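Protein BCAM1869 (Burkholderia cenocepacia, PDB 4O2H) is an RsaM homologue that probably acts as a transcriptional regulator connected with quorum sensing. Local coordinates at residues S38-S43 / W78-E83; G94-N99 / A117-R122; N99-D104 / I110-T115. All coordinates share one frame; numbering follows the deposited sequence.

Contact 1 (S38-S43 / W78-E83); sequences SGLDPS and WDWYLE
Trp80 reaches Gly39 and Leu40 by bridging two strands that are not neighbours: in the four-stranded antiparallel sheet, strand 55-65 runs between 34-40 and 74-83. The CA atoms of Leu40 and Trp80 are accordingly 9.3 Å apart, and no hydrogen bond joins the segments; the long indole spans the gap. From CB, the chain turns at chi1 56°, which sets CG between the backbone N and the carbonyl carbon and carries the ring over the intervening strand, where it touches Leu57 and Thr61. NE1 spends its N-H on Tyr60 O, a bond that helps to fix the rotation of the indole. Farther out, CZ2 passes 3.7 Å from Gly39 O, approached obliquely. At the tip, the ring edge meets Leu40 near its own plane. Leu40 starts from a CB directed away from Trp80, yet one methyl folds back. Helix 128-138 covers this pair, with Leu136 touching both side chains and Trp128 also lying on Trp80. Just past the strand end, Asp41 caps helix 42-50, its OD1 accepting a weak bond from Ser43 N. The closest approach of the two segments is Leu40 CD2 to Trp80 CH2, 3.6 Å.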
ATOM      1  N   SER A  38      -3.978  -4.499  -4.488  1.00 42.31           N
ATOM      2  CA  SER A  38      -3.035  -4.214  -5.556  1.00 40.29           C
ATOM      3  C   SER A  38      -3.615  -3.071  -6.369  1.00 44.53           C
ATOM      4  O   SER A  38      -4.828  -2.926  -6.448  1.00 44.60           O
ATOM      5  CB  SER A  38      -2.809  -5.453  -6.418  1.00 41.56           C
ATOM      6  OG  SER A  38      -2.201  -6.528  -5.718  1.00 47.18           O
ATOM      7  N   GLY A  39      -2.755  -2.245  -6.924  1.00 40.99           N
ATOM      8  CA  GLY A  39      -3.170  -1.141  -7.767  1.00 41.52           C
ATOM      9  C   GLY A  39      -2.042  -0.663  -8.636  1.00 43.11           C
ATOM     10  O   GLY A  39      -0.885  -1.036  -8.434  1.00 40.79           O
ATOM     11  N   LEU A  40      -2.391   0.128  -9.637  1.00 40.11           N
ATOM     12  CA  LEU A  40      -1.429   0.689 -10.567  1.00 39.59           C
ATOM     13  C   LEU A  40      -0.885   2.005 -10.028  1.00 43.93           C
ATOM     14  O   LEU A  40      -1.613   2.732  -9.351  1.00 43.40           O
ATOM     15  CB  LEU A  40      -2.093   0.905 -11.952  1.00 40.10           C
ATOM     16  CG  LEU A  40      -2.647  -0.378 -12.618  1.00 42.02           C
ATOM     17  CD1 LEU A  40      -3.184  -0.074 -14.016  1.00 41.25           C
ATOM     18  CD2 LEU A  40      -1.602  -1.541 -12.635  1.00 35.27           C
ATOM     19  N   ASP A  41       0.418   2.270 -10.265  1.00 41.86           N
ATOM     20  CA  ASP A  41       1.064   3.550  -9.912  1.00 42.55           C
ATOM     21  C   ASP A  41       1.675   4.151 -11.216  1.00 44.43           C
ATOM     22  O   ASP A  41       2.812   3.812 -11.545  1.00 42.99           O
ATOM     23  CB  ASP A  41       2.124   3.387  -8.776  1.00 43.52           C
ATOM     24  CG  ASP A  41       2.777   4.693  -8.324  1.00 51.88           C
ATOM     25  OD1 ASP A  41       2.433   5.753  -8.873  1.00 55.45           O
ATOM     26  OD2 ASP A  41       3.550   4.665  -7.345  1.00 64.12           O
ATOM     27  N   PRO A  42       0.951   5.036 -11.960  1.00 44.10           N
ATOM     28  CA  PRO A  42       1.508   5.583 -13.233  1.00 45.87           C
ATOM     29  C   PRO A  42       2.769   6.441 -13.034  1.00 51.55           C
ATOM     30  O   PRO A  42       3.598   6.549 -13.941  1.00 54.35           O
ATOM     31  CB  PRO A  42       0.350   6.416 -13.805  1.00 48.60           C
ATOM     32  CG  PRO A  42      -0.509   6.742 -12.630  1.00 51.41           C
ATOM     33  CD  PRO A  42      -0.410   5.553 -11.713  1.00 45.45           C
ATOM     34  N   SER A  43       2.918   7.029 -11.856  1.00 47.24           N
ATOM     35  CA  SER A  43       4.093   7.815 -11.500  1.00 48.82           C
ATOM     36  C   SER A  43       5.325   6.894 -11.342  1.00 50.83           C
ATOM     37  O   SER A  43       6.387   7.238 -11.833  1.00 53.54           O
ATOM     38  CB  SER A  43       3.833   8.601 -10.224  1.00 55.30           C
ATOM     39  OG  SER A  43       5.037   9.191  -9.762  1.00 72.47           O
ATOM     40  N   TRP A  78       4.917  -4.378  -1.312  1.00 36.86           N
ATOM     41  CA  TRP A  78       6.019  -4.076  -2.211  1.00 37.08           C
ATOM     42  C   TRP A  78       5.486  -3.427  -3.475  1.00 41.38           C
ATOM     43  O   TRP A  78       4.275  -3.482  -3.771  1.00 41.86           O
ATOM     44  CB  TRP A  78       6.838  -5.361  -2.558  1.00 35.65           C
ATOM     45  CG  TRP A  78       6.060  -6.401  -3.334  1.00 36.43           C
ATOM     46  CD1 TRP A  78       6.116  -6.629  -4.688  1.00 39.02           C
ATOM     47  CD2 TRP A  78       5.240  -7.455  -2.784  1.00 35.42           C
ATOM     48  NE1 TRP A  78       5.356  -7.723  -5.016  1.00 36.94           N
ATOM     49  CE2 TRP A  78       4.806  -8.255  -3.869  1.00 38.01           C
ATOM     50  CE3 TRP A  78       4.792  -7.771  -1.484  1.00 35.57           C
ATOM     51  CZ2 TRP A  78       3.932  -9.343  -3.697  1.00 36.21           C
ATOM     52  CZ3 TRP A  78       3.905  -8.821  -1.320  1.00 36.95           C
ATOM     53  CH2 TRP A  78       3.504  -9.614  -2.411  1.00 37.33           C
ATOM     54  N   ASP A  79       6.413  -2.833  -4.226  1.00 38.95           N
ATOM     55  CA  ASP A  79       6.200  -2.294  -5.568  1.00 39.38           C
ATOM     56  C   ASP A  79       6.605  -3.339  -6.572  1.00 43.25           C
ATOM     57  O   ASP A  79       7.595  -4.071  -6.372  1.00 42.44           O
ATOM     58  CB  ASP A  79       6.979  -0.984  -5.800  1.00 41.71           C
ATOM     59  CG  ASP A  79       6.454   0.214  -5.034  1.00 51.58           C
ATOM     60  OD1 ASP A  79       5.333   0.125  -4.470  1.00 51.61           O
ATOM     61  OD2 ASP A  79       7.144   1.246  -5.014  1.00 61.78           O
ATOM     62  N   TRP A  80       5.820  -3.444  -7.646  1.00 40.75           N
ATOM     63  CA  TRP A  80       6.091  -4.418  -8.715  1.00 39.50           C
ATOM     64  C   TRP A  80       6.031  -3.741 -10.084  1.00 41.48           C
ATOM     65  O   TRP A  80       5.534  -2.642 -10.208  1.00 41.09           O
ATOM     66  CB  TRP A  80       5.096  -5.599  -8.657  1.00 36.95           C
ATOM     67  CG  TRP A  80       3.668  -5.129  -8.729  1.00 38.14           C
ATOM     68  CD1 TRP A  80       2.854  -4.837  -7.675  1.00 40.25           C
ATOM     69  CD2 TRP A  80       2.939  -4.756  -9.917  1.00 38.71           C
ATOM     70  NE1 TRP A  80       1.666  -4.319  -8.124  1.00 40.38           N
ATOM     71  CE2 TRP A  80       1.693  -4.250  -9.497  1.00 42.09           C
ATOM     72  CE3 TRP A  80       3.213  -4.824 -11.304  1.00 40.45           C
ATOM     73  CZ2 TRP A  80       0.735  -3.772 -10.405  1.00 42.12           C
ATOM     74  CZ3 TRP A  80       2.264  -4.353 -12.200  1.00 42.32           C
ATOM     75  CH2 TRP A  80       1.039  -3.843 -11.753  1.00 42.88           C
ATOM     76  N   TYR A  81       6.521  -4.416 -11.100  1.00 39.29           N
ATOM     77  CA  TYR A  81       6.398  -3.997 -12.473  1.00 40.36           C
ATOM     78  C   TYR A  81       6.225  -5.230 -13.307  1.00 46.10           C
ATOM     79  O   TYR A  81       6.690  -6.322 -12.949  1.00 44.35           O
ATOM     80  CB  TYR A  81       7.520  -3.062 -12.997  1.00 42.95           C
ATOM     81  CG  TYR A  81       8.920  -3.629 -13.083  1.00 46.14           C
ATOM     82  CD1 TYR A  81       9.363  -4.270 -14.234  1.00 49.25           C
ATOM     83  CD2 TYR A  81       9.839  -3.431 -12.053  1.00 47.88           C
ATOM     84  CE1 TYR A  81      10.660  -4.770 -14.332  1.00 51.24           C
ATOM     85  CE2 TYR A  81      11.146  -3.912 -12.145  1.00 49.74           C
ATOM     86  CZ  TYR A  81      11.550  -4.583 -13.288  1.00 58.38           C
ATOM     87  OH  TYR A  81      12.837  -5.046 -13.396  1.00 59.30           O
ATOM     88  N   LEU A  82       5.523  -5.053 -14.413  1.00 44.34           N
ATOM     89  CA  LEU A  82       5.293  -6.105 -15.362  1.00 43.95           C
ATOM     90  C   LEU A  82       6.163  -5.824 -16.587  1.00 48.98           C
ATOM     91  O   LEU A  82       5.956  -4.816 -17.264  1.00 49.53           O
ATOM     92  CB  LEU A  82       3.782  -6.159 -15.700  1.00 43.91           C
ATOM     93  CG  LEU A  82       3.360  -7.062 -16.863  1.00 47.78           C
ATOM     94  CD1 LEU A  82       3.667  -8.527 -16.545  1.00 45.79           C
ATOM     95  CD2 LEU A  82       1.920  -6.852 -17.156  1.00 48.73           C
ATOM     96  N   GLU A  83       7.149  -6.714 -16.865  1.00 58.80           N
ATOM     97  CA  GLU A  83       8.042  -6.574 -18.016  1.00 62.82           C
ATOM     98  C   GLU A  83       7.278  -6.738 -19.309  1.00 70.09           C
ATOM     99  O   GLU A  83       6.375  -7.579 -19.391  1.00 70.49           O
ATOM    100  CB  GLU A  83       9.191  -7.579 -17.979  1.00 64.22           C
ATOM    101  CG  GLU A  83      10.298  -7.223 -17.007  1.00 70.02           C
ATOM    102  CD  GLU A  83      11.685  -7.576 -17.506  1.00 88.76           C
ATOM    103  OE1 GLU A  83      11.817  -8.608 -18.207  1.00 84.34           O
ATOM    104  OE2 GLU A  83      12.634  -6.808 -17.216  1.00 69.50           O
TER

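Contact 2 (G94-N99 / A117-R122); sequences GDVRSN and AALAAR
Leu119 and Ala120 turn one side of helix 112-125 toward Val96 and Ser98 at the end of strand 89-98. Along the helix, Ala117 O receives Ala121 N in a regular backbone bond, and Ala118 rests on Leu28 of helix 25-29. Leu119 follows with the larger part of the contact. Its CB lies 4.0 Å from Val96 CG1, the two side chains crossing obliquely, while its CD1 reaches on to the next inward-facing residue, 3.4 Å from Ser98 OG and 3.8 Å from Ser98 CB. This hydroxyl is not left to the methyl alone: Ser98 OG also accepts from Val100 N, where the chain leaves the strand. The layout is a helix packed on one face of an antiparallel beta-sheet, and the strand alternates to suit it, since Val96 and Ser98 point to the helix whereas the side chain of Arg97 between them starts out away from it; its NH2 forms a salt bridge with Glu62, and it packs on Tyr60 of the second subunit. Val76, on the adjoining strand 74-83, touches Val96, Ser98 and Leu119, continuing the apolar layer onto the next strand. One residue on, Ala120 brings its CB 4.3 Å from Val96 CG2, the branch anti to the carbonyl carbon, and touches Ile91 as well. Farther along, Arg122 leaves this face and gives its NE to Leu31 O.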
ATOM      1  N   GLY A  94      13.869  -5.622  -5.475  1.00 53.31           N
ATOM      2  CA  GLY A  94      13.780  -6.709  -4.500  1.00 51.91           C
ATOM      3  C   GLY A  94      13.379  -6.160  -3.141  1.00 55.83           C
ATOM      4  O   GLY A  94      13.526  -6.849  -2.137  1.00 57.51           O
ATOM      5  N   ASP A  95      12.918  -4.881  -3.090  1.00 50.34           N
ATOM      6  CA  ASP A  95      12.524  -4.182  -1.872  1.00 49.21           C
ATOM      7  C   ASP A  95      11.175  -4.673  -1.394  1.00 51.20           C
ATOM      8  O   ASP A  95      10.229  -4.730  -2.163  1.00 51.77           O
ATOM      9  CB  ASP A  95      12.483  -2.662  -2.084  1.00 51.13           C
ATOM     10  CG  ASP A  95      13.845  -2.027  -2.281  1.00 73.29           C
ATOM     11  OD1 ASP A  95      14.750  -2.301  -1.467  1.00 78.44           O
ATOM     12  OD2 ASP A  95      13.990  -1.203  -3.221  1.00 80.78           O
ATOM     13  N   VAL A  96      11.088  -5.043  -0.134  1.00 46.78           N
ATOM     14  CA  VAL A  96       9.864  -5.570   0.456  1.00 44.87           C
ATOM     15  C   VAL A  96       9.683  -4.857   1.772  1.00 48.06           C
ATOM     16  O   VAL A  96      10.609  -4.856   2.593  1.00 49.04           O
ATOM     17  CB  VAL A  96       9.939  -7.123   0.612  1.00 47.56           C
ATOM     18  CG1 VAL A  96       8.888  -7.648   1.582  1.00 46.05           C
ATOM     19  CG2 VAL A  96       9.825  -7.830  -0.736  1.00 46.95           C
ATOM     20  N   ARG A  97       8.509  -4.229   1.965  1.00 41.41           N
ATOM     21  CA  ARG A  97       8.183  -3.561   3.204  1.00 41.04           C
ATOM     22  C   ARG A  97       7.297  -4.488   4.019  1.00 45.66           C
ATOM     23  O   ARG A  97       6.335  -5.029   3.489  1.00 45.24           O
ATOM     24  CB  ARG A  97       7.521  -2.199   2.953  1.00 40.26           C
ATOM     25  CG  ARG A  97       7.344  -1.360   4.230  1.00 53.77           C
ATOM     26  CD  ARG A  97       5.944  -1.447   4.838  1.00 57.07           C
ATOM     27  NE  ARG A  97       4.970  -0.925   3.889  1.00 56.74           N
ATOM     28  CZ  ARG A  97       3.938  -1.597   3.397  1.00 64.04           C
ATOM     29  NH1 ARG A  97       3.650  -2.828   3.851  1.00 42.22           N
ATOM     30  NH2 ARG A  97       3.141  -1.029   2.505  1.00 47.31           N
ATOM     31  N   SER A  98       7.629  -4.673   5.315  1.00 41.52           N
ATOM     32  CA  SER A  98       6.871  -5.531   6.223  1.00 41.06           C
ATOM     33  C   SER A  98       7.063  -5.126   7.664  1.00 47.08           C
ATOM     34  O   SER A  98       7.829  -4.207   7.952  1.00 48.45           O
ATOM     35  CB  SER A  98       7.283  -6.998   6.056  1.00 43.03           C
ATOM     36  OG  SER A  98       8.585  -7.194   6.580  1.00 46.29           O
ATOM     37  N   ASN A  99       6.386  -5.853   8.578  1.00 44.24           N
ATOM     38  CA  ASN A  99       6.509  -5.698  10.028  1.00 45.13           C
ATOM     39  C   ASN A  99       7.292  -6.886  10.569  1.00 46.95           C
ATOM     40  O   ASN A  99       7.164  -7.237  11.739  1.00 47.87           O
ATOM     41  CB  ASN A  99       5.127  -5.563  10.700  1.00 42.61           C
ATOM     42  CG  ASN A  99       4.258  -6.794  10.647  1.00 44.16           C
ATOM     43  OD1 ASN A  99       4.359  -7.641   9.756  1.00 42.88           O
ATOM     44  ND2 ASN A  99       3.321  -6.872  11.579  1.00 38.46           N
ATOM     45  N   ALA A 117      14.808 -10.436   1.524  1.00 51.45           N
ATOM     46  CA  ALA A 117      15.217 -11.495   0.625  1.00 52.58           C
ATOM     47  C   ALA A 117      14.466 -12.776   0.922  1.00 54.74           C
ATOM     48  O   ALA A 117      13.986 -13.421  -0.017  1.00 55.43           O
ATOM     49  CB  ALA A 117      16.710 -11.728   0.760  1.00 54.97           C
ATOM     50  N   ALA A 118      14.347 -13.138   2.217  1.00 47.28           N
ATOM     51  CA  ALA A 118      13.600 -14.322   2.633  1.00 46.72           C
ATOM     52  C   ALA A 118      12.126 -14.146   2.327  1.00 48.01           C
ATOM     53  O   ALA A 118      11.493 -15.103   1.901  1.00 49.18           O
ATOM     54  CB  ALA A 118      13.804 -14.603   4.118  1.00 47.21           C
ATOM     55  N   LEU A 119      11.588 -12.925   2.480  1.00 42.63           N
ATOM     56  CA  LEU A 119      10.173 -12.686   2.156  1.00 41.42           C
ATOM     57  C   LEU A 119       9.923 -12.725   0.672  1.00 44.38           C
ATOM     58  O   LEU A 119       8.937 -13.361   0.276  1.00 42.65           O
ATOM     59  CB  LEU A 119       9.624 -11.397   2.745  1.00 41.08           C
ATOM     60  CG  LEU A 119       9.325 -11.442   4.266  1.00 45.72           C
ATOM     61  CD1 LEU A 119       9.172 -10.027   4.822  1.00 45.10           C
ATOM     62  CD2 LEU A 119       8.035 -12.204   4.555  1.00 47.18           C
ATOM     63  N   ALA A 120      10.826 -12.109  -0.166  1.00 42.95           N
ATOM     64  CA  ALA A 120      10.672 -12.106  -1.644  1.00 43.69           C
ATOM     65  C   ALA A 120      10.658 -13.560  -2.167  1.00 47.40           C
ATOM     66  O   ALA A 120       9.845 -13.870  -3.046  1.00 48.00           O
ATOM     67  CB  ALA A 120      11.773 -11.271  -2.342  1.00 43.80           C
ATOM     68  N   ALA A 121      11.483 -14.446  -1.560  1.00 38.42           N
ATOM     69  CA  ALA A 121      11.549 -15.894  -1.856  1.00 39.96           C
ATOM     70  C   ALA A 121      10.237 -16.599  -1.442  1.00 46.68           C
ATOM     71  O   ALA A 121       9.664 -17.345  -2.253  1.00 47.84           O
ATOM     72  CB  ALA A 121      12.749 -16.545  -1.146  1.00 40.65           C
ATOM     73  N   ARG A 122       9.712 -16.316  -0.230  1.00 40.96           N
ATOM     74  CA  ARG A 122       8.424 -16.914   0.145  1.00 40.97           C
ATOM     75  C   ARG A 122       7.313 -16.439  -0.823  1.00 46.71           C
ATOM     76  O   ARG A 122       6.463 -17.238  -1.242  1.00 48.44           O
ATOM     77  CB  ARG A 122       8.042 -16.587   1.607  1.00 39.98           C
ATOM     78  CG  ARG A 122       6.707 -17.205   2.053  1.00 41.91           C
ATOM     79  CD  ARG A 122       6.645 -18.707   1.753  1.00 34.36           C
ATOM     80  NE  ARG A 122       5.508 -19.324   2.420  1.00 40.71           N
ATOM     81  CZ  ARG A 122       4.911 -20.438   2.021  1.00 61.74           C
ATOM     82  NH1 ARG A 122       5.364 -21.102   0.960  1.00 48.99           N
ATOM     83  NH2 ARG A 122       3.860 -20.909   2.689  1.00 43.85           N
TER

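Contact 3 (N99-D104 / I110-T115); sequences NVMAID and IGMLRT
Ala102 is gripped by the first turn of helix 112-125 and the residue before its N-cap in a mixed polar and apolar strand-to-helix contact, closed by a short loop that folds the helix back on strand 100-103. That strand pairs in parallel with strand 21-24 through the backbones of Met101 and Ile103, while Ala102 uses its own N and O on the helix side. Ile110 N donates to Ala102 O over 2.9 Å, in the carbonyl plane and with a C=O...N angle of 160°. Ala102 N in turn donates to Thr115 OG1, also at 2.9 Å and nearly straight (N-H...O 163°). Thr115 holds OG1 beside its own backbone N, chi1 -62°, from where the hydroxyl donates to Gly111 O one helical turn earlier, from above the carbonyl plane; Gly111 O accepts Thr115 N as well. The other branch, CG2, lies against the strand, 3.3 Å from Val100 O.

Ile110 straddles the strand end: CG1 packs on Ala102 CB at 3.7 Å, CG2 touches Asp104 CB and also covers one face of the Arg114 guanidinium, offset toward its rim. Met101 and Met112, both selenomethionine here, cross at about a right angle with Met101 CE 3.5 Å from Met112 SE. The bent Met101 chain also sets its SE 3.6 Å from Gly111 N. Beyond the strand, Asp104 OD1 accepts from Lys106 N and Ala108 N, which ties down the connecting loop. Thr115 OG1 thus acts as donor to the helix and acceptor from the strand at once, so its proton has a defined direction, and the donation to Gly111 O would be expected to strengthen it as an acceptor for Ala102 N.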
ATOM      1  N   ASN A  99       6.386  -5.853   8.578  1.00 44.24           N
ATOM      2  CA  ASN A  99       6.509  -5.698  10.028  1.00 45.13           C
ATOM      3  C   ASN A  99       7.292  -6.886  10.569  1.00 46.95           C
ATOM      4  O   ASN A  99       7.164  -7.237  11.739  1.00 47.87           O
ATOM      5  CB  ASN A  99       5.127  -5.563  10.700  1.00 42.61           C
ATOM      6  CG  ASN A  99       4.258  -6.794  10.647  1.00 44.16           C
ATOM      7  OD1 ASN A  99       4.359  -7.641   9.756  1.00 42.88           O
ATOM      8  ND2 ASN A  99       3.321  -6.872  11.579  1.00 38.46           N
ATOM      9  N   VAL A 100       8.073  -7.532   9.694  1.00 42.16           N
ATOM     10  CA  VAL A 100       8.875  -8.708  10.038  1.00 41.31           C
ATOM     11  C   VAL A 100      10.356  -8.391  10.169  1.00 47.17           C
ATOM     12  O   VAL A 100      10.925  -7.682   9.353  1.00 46.04           O
ATOM     13  CB  VAL A 100       8.686  -9.874   9.020  1.00 41.50           C
ATOM     14  CG1 VAL A 100       9.623 -11.070   9.315  1.00 40.08           C
ATOM     15  CG2 VAL A 100       7.225 -10.332   8.953  1.00 40.58           C
HETATM   16  N   MSE A 101      10.986  -9.020  11.161  1.00 48.29           N
HETATM   17  CA  MSE A 101      12.431  -9.087  11.329  1.00 50.05           C
HETATM   18  C   MSE A 101      12.797 -10.560  11.375  1.00 54.69           C
HETATM   19  O   MSE A 101      12.335 -11.292  12.265  1.00 54.45           O
HETATM   20  CB  MSE A 101      12.932  -8.315  12.573  1.00 54.77           C
HETATM   21  CG  MSE A 101      14.408  -8.482  12.811  1.00 63.83           C
HETATM   22 SE   MSE A 101      15.500  -7.873  11.327  0.61 70.22          SE
HETATM   23  CE  MSE A 101      15.399  -5.993  11.609  1.00 66.42           C
ATOM     24  N   ALA A 102      13.595 -11.010  10.388  1.00 51.77           N
ATOM     25  CA  ALA A 102      14.061 -12.389  10.366  1.00 52.67           C
ATOM     26  C   ALA A 102      15.225 -12.570  11.322  1.00 58.38           C
ATOM     27  O   ALA A 102      16.137 -11.737  11.395  1.00 58.32           O
ATOM     28  CB  ALA A 102      14.452 -12.813   8.962  1.00 52.47           C
ATOM     29  N   ILE A 103      15.169 -13.653  12.090  1.00 56.84           N
ATOM     30  CA  ILE A 103      16.171 -13.971  13.096  1.00 60.17           C
ATOM     31  C   ILE A 103      16.913 -15.247  12.700  1.00 67.45           C
ATOM     32  O   ILE A 103      16.391 -16.023  11.905  1.00 64.87           O
ATOM     33  CB  ILE A 103      15.524 -14.072  14.509  1.00 64.33           C
ATOM     34  CG1 ILE A 103      14.344 -15.089  14.534  1.00 61.98           C
ATOM     35  CG2 ILE A 103      15.090 -12.670  14.990  1.00 64.57           C
ATOM     36  CD1 ILE A 103      13.990 -15.672  15.856  1.00 60.85           C
ATOM     37  N   ASP A 104      18.129 -15.460  13.247  1.00 68.32           N
ATOM     38  CA  ASP A 104      18.904 -16.654  12.942  1.00 69.87           C
ATOM     39  C   ASP A 104      18.643 -17.773  13.986  1.00 76.20           C
ATOM     40  O   ASP A 104      17.722 -17.669  14.812  1.00 75.19           O
ATOM     41  CB  ASP A 104      20.416 -16.323  12.811  1.00 74.97           C
ATOM     42  CG  ASP A 104      21.151 -15.751  14.024  1.00 88.47           C
ATOM     43  OD1 ASP A 104      20.865 -16.189  15.163  1.00 90.58           O
ATOM     44  OD2 ASP A 104      22.103 -14.970  13.820  1.00 95.82           O
ATOM     45  N   ILE A 110      18.774 -10.676  11.626  1.00 54.37           N
ATOM     46  CA  ILE A 110      19.672 -10.807  10.484  1.00 55.61           C
ATOM     47  C   ILE A 110      19.574  -9.572   9.596  1.00 61.41           C
ATOM     48  O   ILE A 110      20.237  -9.520   8.557  1.00 62.34           O
ATOM     49  CB  ILE A 110      19.517 -12.129   9.692  1.00 58.68           C
ATOM     50  CG1 ILE A 110      18.139 -12.271   8.963  1.00 58.07           C
ATOM     51  CG2 ILE A 110      19.932 -13.335  10.541  1.00 56.77           C
ATOM     52  CD1 ILE A 110      18.031 -13.580   8.084  1.00 62.67           C
ATOM     53  N   GLY A 111      18.802  -8.574  10.047  1.00 58.30           N
ATOM     54  CA  GLY A 111      18.657  -7.295   9.361  1.00 58.57           C
ATOM     55  C   GLY A 111      17.676  -7.258   8.205  1.00 63.55           C
ATOM     56  O   GLY A 111      17.297  -8.296   7.657  1.00 61.12           O
HETATM   57  N   MSE A 112      17.291  -6.024   7.821  1.00 63.18           N
HETATM   58  CA  MSE A 112      16.325  -5.676   6.768  1.00 63.69           C
HETATM   59  C   MSE A 112      16.564  -6.385   5.450  1.00 68.80           C
HETATM   60  O   MSE A 112      15.603  -6.893   4.867  1.00 69.06           O
HETATM   61  CB  MSE A 112      16.328  -4.160   6.483  1.00 66.72           C
HETATM   62  CG  MSE A 112      16.120  -3.305   7.717  1.00 74.73           C
HETATM   63 SE   MSE A 112      14.664  -3.988   8.788  0.37 82.67          SE
HETATM   64  CE  MSE A 112      13.195  -3.082   7.869  1.00 78.99           C
ATOM     65  N   LEU A 113      17.821  -6.371   4.958  1.00 65.27           N
ATOM     66  CA  LEU A 113      18.217  -6.872   3.637  1.00 65.11           C
ATOM     67  C   LEU A 113      18.033  -8.382   3.495  1.00 65.38           C
ATOM     68  O   LEU A 113      17.575  -8.846   2.448  1.00 64.33           O
ATOM     69  CB  LEU A 113      19.680  -6.477   3.331  1.00 66.47           C
ATOM     70  CG  LEU A 113      19.909  -5.138   2.565  1.00 72.94           C
ATOM     71  CD1 LEU A 113      19.590  -3.908   3.432  1.00 74.01           C
ATOM     72  CD2 LEU A 113      21.347  -5.035   2.045  1.00 75.20           C
ATOM     73  N   ARG A 114      18.385  -9.143   4.537  1.00 59.48           N
ATOM     74  CA  ARG A 114      18.224 -10.593   4.517  1.00 57.99           C
ATOM     75  C   ARG A 114      16.765 -10.958   4.791  1.00 56.20           C
ATOM     76  O   ARG A 114      16.311 -11.989   4.309  1.00 55.10           O
ATOM     77  CB  ARG A 114      19.166 -11.271   5.509  1.00 57.70           C
ATOM     78  CG  ARG A 114      20.564 -11.461   4.948  1.00 70.81           C
ATOM     79  CD  ARG A 114      21.523 -12.037   5.971  1.00 78.35           C
ATOM     80  NE  ARG A 114      21.295 -13.465   6.193  1.00 82.72           N
ATOM     81  CZ  ARG A 114      21.863 -14.168   7.164  1.00 97.74           C
ATOM     82  NH1 ARG A 114      22.703 -13.586   8.010  1.00 84.01           N
ATOM     83  NH2 ARG A 114      21.589 -15.458   7.302  1.00 86.91           N
ATOM     84  N   THR A 115      16.039 -10.103   5.543  1.00 49.43           N
ATOM     85  CA  THR A 115      14.624 -10.301   5.838  1.00 48.69           C
ATOM     86  C   THR A 115      13.801 -10.148   4.534  1.00 52.52           C
ATOM     87  O   THR A 115      12.969 -11.018   4.217  1.00 51.82           O
ATOM     88  CB  THR A 115      14.139  -9.326   6.933  1.00 50.43           C
ATOM     89  OG1 THR A 115      14.844  -9.557   8.176  1.00 48.60           O
ATOM     90  CG2 THR A 115      12.627  -9.408   7.151  1.00 43.80           C
TER

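Contact 1 closes before the other two open. Contacts 1 and 2, with centres 16 Å apart, meet where neighbouring strands 74-83 and 89-98 run side by side: Trp78 CB lies 3.5 Å from Asp95 O. Contact 3 is nested within the loop closed by contact 2; they share Asn99 and helix 112-125, their centres are about 9 Å apart, and Leu119 CD1 packs 4.2 Å from Val100 CB. Contacts 1 and 3 lie on opposite sides of the chain's centre, about 24 Å between centres. In the dimer, contact 1 of one subunit meets contact 3 of the other: Pro42 of the second subunit packs on Asn99, and its Ser43 on Met112.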